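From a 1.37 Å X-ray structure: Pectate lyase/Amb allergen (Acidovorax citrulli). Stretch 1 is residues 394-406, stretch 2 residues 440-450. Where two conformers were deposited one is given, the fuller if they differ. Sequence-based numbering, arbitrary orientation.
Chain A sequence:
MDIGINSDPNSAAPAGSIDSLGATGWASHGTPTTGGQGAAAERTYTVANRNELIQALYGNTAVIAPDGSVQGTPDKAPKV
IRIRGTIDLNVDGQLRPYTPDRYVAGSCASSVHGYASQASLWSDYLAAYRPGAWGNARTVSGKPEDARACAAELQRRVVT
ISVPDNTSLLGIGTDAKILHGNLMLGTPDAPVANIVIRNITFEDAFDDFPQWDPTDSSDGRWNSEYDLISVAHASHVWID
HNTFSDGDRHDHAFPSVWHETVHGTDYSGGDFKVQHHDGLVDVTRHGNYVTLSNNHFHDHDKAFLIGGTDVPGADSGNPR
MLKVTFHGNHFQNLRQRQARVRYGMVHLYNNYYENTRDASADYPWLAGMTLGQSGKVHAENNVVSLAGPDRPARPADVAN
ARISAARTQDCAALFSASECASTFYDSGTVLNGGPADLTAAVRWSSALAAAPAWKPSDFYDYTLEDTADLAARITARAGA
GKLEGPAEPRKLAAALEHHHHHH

Stretch 1 (394-406) RPADVANARISAA
Stretch 2 440-450: AAVRWSSALAA

The last turns of a helix that begins earlier and runs through Ser445 lie alongside the strand around Asn400, the two running in roughly the same direction (29° between axes, 6.5 Å at closest approach), so both chains advance together. Ala441, at helical phi/psi (-65/-41), points its CB toward residues 395-397, which have helical phi/psi without the regular bonds; Ala396 CA and Ala441 CA lie 5.0 Å apart, and Ala441 CB is 3.7 Å from Ala396 CA, so the small methyl already fills the gap. The CA-to-CB bond of Val442 (chi1 t) points sideways to the strand, its CA 5.0 Å from Asn400 CA; CG2 lies 3.7 Å from Ala399 CB and CG1 4.2 Å from Ala401 CB. Arg443 points away.

Ser445 (chi1 t) has its CA 5.5 Å from Ala401 CA, where a short hydroxyl can accept: extended Ala401 (-137/147) donates from N to Ser445 OG at 2.9 Å and 146°. Water 1 makes a separate bridge, donating to Ala401 O (2.8 Å) and Ser445 O (2.7 Å). Water 2 joins Ser445 OG (2.6 Å) to Arg402 NH1 (3.1 Å).

Ser446 leaves helical phi/psi (-148/126) and opens a type I turn to Ala449. Its OG (chi1 t) accepts from Leu448 N of its own turn at 3.0 Å, while its CB packs 3.7 Å from Ala401 CB. The longer Leu448 (m, t) suits the wider spacing, 6.7 Å from Leu448 CA to Ile403 CA: its CB lies 3.9 Å from Ile403 CG2, its CD1 4.0 Å from Ala405 CB. Ile403 (m, t) also reaches Ala449, Ile403 CD1 to Ala449 CB 4.1 Å.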

# COMPACT_ATOMS: atom_id res chain seq x y z
N ARG A 394 -25.63 4.39 13.94
CA ARG A 394 -27.08 4.32 13.92
C ARG A 394 -27.53 3.74 12.58
O ARG A 394 -26.78 3.78 11.62
CB ARG A 394 -27.67 5.73 14.00
CG ARG A 394 -27.29 6.52 15.22
CD ARG A 394 -27.88 5.87 16.44
N PRO A 395 -28.78 3.24 12.52
CA PRO A 395 -29.30 2.75 11.24
C PRO A 395 -29.18 3.78 10.13
O PRO A 395 -28.90 3.39 9.01
CB PRO A 395 -30.76 2.43 11.57
CG PRO A 395 -30.70 1.99 13.01
CD PRO A 395 -29.71 2.94 13.63
N ALA A 396 -29.37 5.05 10.45
CA ALA A 396 -29.25 6.11 9.45
C ALA A 396 -27.85 6.25 8.85
O ALA A 396 -27.71 6.88 7.81
CB ALA A 396 -29.72 7.44 10.02
N ASP A 397 -26.83 5.69 9.49
CA ASP A 397 -25.49 5.70 8.90
C ASP A 397 -25.34 4.62 7.84
O ASP A 397 -24.40 4.64 7.05
CB ASP A 397 -24.40 5.46 9.96
CG ASP A 397 -24.37 6.53 11.04
OD1 ASP A 397 -24.41 7.73 10.70
OD2 ASP A 397 -24.29 6.17 12.22
N VAL A 398 -26.27 3.66 7.84
CA VAL A 398 -26.11 2.43 7.07
C VAL A 398 -26.99 2.38 5.82
O VAL A 398 -26.64 1.72 4.84
CB VAL A 398 -26.36 1.19 7.98
CG1 VAL A 398 -26.23 -0.13 7.21
CG2 VAL A 398 -25.40 1.23 9.15
N ALA A 399 -28.10 3.11 5.82
CA ALA A 399 -28.92 3.22 4.62
C ALA A 399 -29.44 4.64 4.49
O ALA A 399 -29.82 5.25 5.49
CB ALA A 399 -30.07 2.24 4.65
N ASN A 400 -29.48 5.13 3.26
CA ASN A 400 -30.05 6.45 2.96
C ASN A 400 -30.71 6.43 1.59
O ASN A 400 -30.71 5.40 0.92
CB ASN A 400 -29.01 7.58 3.11
CG ASN A 400 -27.86 7.46 2.14
OD1 ASN A 400 -27.74 6.49 1.42
ND2 ASN A 400 -26.97 8.43 2.15
N ALA A 401 -31.26 7.56 1.17
CA ALA A 401 -31.99 7.64 -0.09
C ALA A 401 -31.62 8.91 -0.84
O ALA A 401 -31.35 9.94 -0.23
CB ALA A 401 -33.48 7.61 0.15
N ARG A 402 -31.61 8.82 -2.17
CA ARG A 402 -31.35 9.94 -3.06
C ARG A 402 -32.35 9.87 -4.21
O ARG A 402 -32.10 9.20 -5.23
CB ARG A 402 -29.91 9.87 -3.60
CG ARG A 402 -28.85 9.98 -2.54
CD ARG A 402 -28.84 11.35 -1.94
NE ARG A 402 -27.75 11.53 -0.98
CZ ARG A 402 -27.88 11.44 0.35
NH1 ARG A 402 -29.05 11.11 0.91
NH2 ARG A 402 -26.83 11.66 1.13
N ILE A 403 -33.49 10.53 -4.04
CA ILE A 403 -34.61 10.39 -4.98
C ILE A 403 -35.17 11.76 -5.33
O ILE A 403 -35.26 12.65 -4.45
CB ILE A 403 -35.79 9.57 -4.38
CG1 ILE A 403 -35.35 8.19 -3.87
CG2 ILE A 403 -36.97 9.42 -5.39
CD1 ILE A 403 -36.34 7.59 -2.90
N SER A 404 -35.56 11.92 -6.60
CA SER A 404 -36.22 13.11 -7.13
C SER A 404 -37.54 12.74 -7.80
O SER A 404 -37.55 11.90 -8.70
CB SER A 404 -35.32 13.75 -8.21
OG SER A 404 -36.04 14.67 -9.03
N ALA A 405 -38.64 13.38 -7.41
CA ALA A 405 -39.94 13.09 -8.01
C ALA A 405 -40.06 13.49 -9.47
O ALA A 405 -40.81 12.87 -10.22
CB ALA A 405 -41.05 13.77 -7.22
N ALA A 406 -39.33 14.51 -9.89
CA ALA A 406 -39.46 14.94 -11.28
C ALA A 406 -38.93 13.84 -12.20
O ALA A 406 -39.53 13.51 -13.24
CB ALA A 406 -38.73 16.25 -11.51
N ALA A 440 -36.81 2.13 8.14
CA ALA A 440 -37.21 3.33 8.86
C ALA A 440 -36.25 4.49 8.58
O ALA A 440 -36.68 5.64 8.40
CB ALA A 440 -37.32 3.05 10.36
N ALA A 441 -34.96 4.19 8.54
CA ALA A 441 -33.97 5.22 8.21
C ALA A 441 -34.16 5.73 6.79
O ALA A 441 -34.07 6.93 6.54
CB ALA A 441 -32.56 4.71 8.43
N VAL A 442 -34.43 4.82 5.86
CA VAL A 442 -34.65 5.22 4.49
C VAL A 442 -35.85 6.15 4.36
O VAL A 442 -35.80 7.15 3.63
CB VAL A 442 -34.74 3.99 3.56
CG1 VAL A 442 -35.26 4.37 2.16
CG2 VAL A 442 -33.37 3.32 3.48
N ARG A 443 -36.92 5.85 5.09
CA ARG A 443 -38.12 6.68 5.05
C ARG A 443 -37.84 8.09 5.56
O ARG A 443 -38.37 9.05 5.02
CB ARG A 443 -39.27 6.04 5.84
CG ARG A 443 -39.79 4.73 5.26
CD ARG A 443 -41.16 4.39 5.85
NE ARG A 443 -41.19 4.56 7.30
CZ ARG A 443 -40.95 3.59 8.18
NH1 ARG A 443 -40.65 2.37 7.77
NH2 ARG A 443 -41.00 3.86 9.48
N TRP A 444 -37.02 8.23 6.59
CA TRP A 444 -36.67 9.56 7.08
C TRP A 444 -35.75 10.26 6.09
O TRP A 444 -35.76 11.49 5.98
CB TRP A 444 -36.00 9.48 8.44
CG TRP A 444 -36.96 9.39 9.57
CD1 TRP A 444 -37.09 8.37 10.46
CD2 TRP A 444 -37.95 10.37 9.94
NE1 TRP A 444 -38.08 8.65 11.38
CE2 TRP A 444 -38.63 9.87 11.08
CE3 TRP A 444 -38.32 11.62 9.43
CZ2 TRP A 444 -39.66 10.57 11.71
CZ3 TRP A 444 -39.35 12.32 10.06
CH2 TRP A 444 -40.00 11.79 11.19
N SER A 445 -34.91 9.50 5.39
CA SER A 445 -34.02 10.09 4.40
C SER A 445 -34.80 10.70 3.22
O SER A 445 -34.49 11.80 2.77
CB SER A 445 -33.02 9.03 3.91
OG SER A 445 -32.07 9.58 3.03
N SER A 446 -35.82 9.99 2.75
CA SER A 446 -36.69 10.51 1.68
C SER A 446 -38.10 9.99 1.84
O SER A 446 -38.32 8.78 1.87
CB SER A 446 -36.19 10.08 0.30
OG SER A 446 -37.11 10.52 -0.70
N ALA A 447 -39.05 10.91 1.88
CA ALA A 447 -40.46 10.56 1.88
C ALA A 447 -40.96 10.09 0.52
O ALA A 447 -42.15 9.80 0.36
CB ALA A 447 -41.28 11.76 2.35
N LEU A 448 -40.08 10.02 -0.48
CA LEU A 448 -40.50 9.61 -1.82
C LEU A 448 -40.31 8.12 -2.05
O LEU A 448 -40.72 7.60 -3.08
CB LEU A 448 -39.75 10.42 -2.89
CG LEU A 448 -39.97 11.93 -2.77
CD1 LEU A 448 -39.15 12.58 -3.85
CD2 LEU A 448 -41.44 12.33 -2.86
N ALA A 449 -39.64 7.45 -1.11
CA ALA A 449 -39.47 6.00 -1.18
C ALA A 449 -40.84 5.32 -1.03
O ALA A 449 -41.63 5.71 -0.19
CB ALA A 449 -38.51 5.54 -0.10
N ALA A 450 -41.11 4.31 -1.86
CA ALA A 450 -42.44 3.69 -1.93
C ALA A 450 -42.41 2.23 -1.51
O ALA A 450 -41.35 1.66 -1.34
CB ALA A 450 -42.99 3.80 -3.33
O HOH W 1 -32.32 12.14 1.17
O HOH W 2 -30.27 11.39 3.72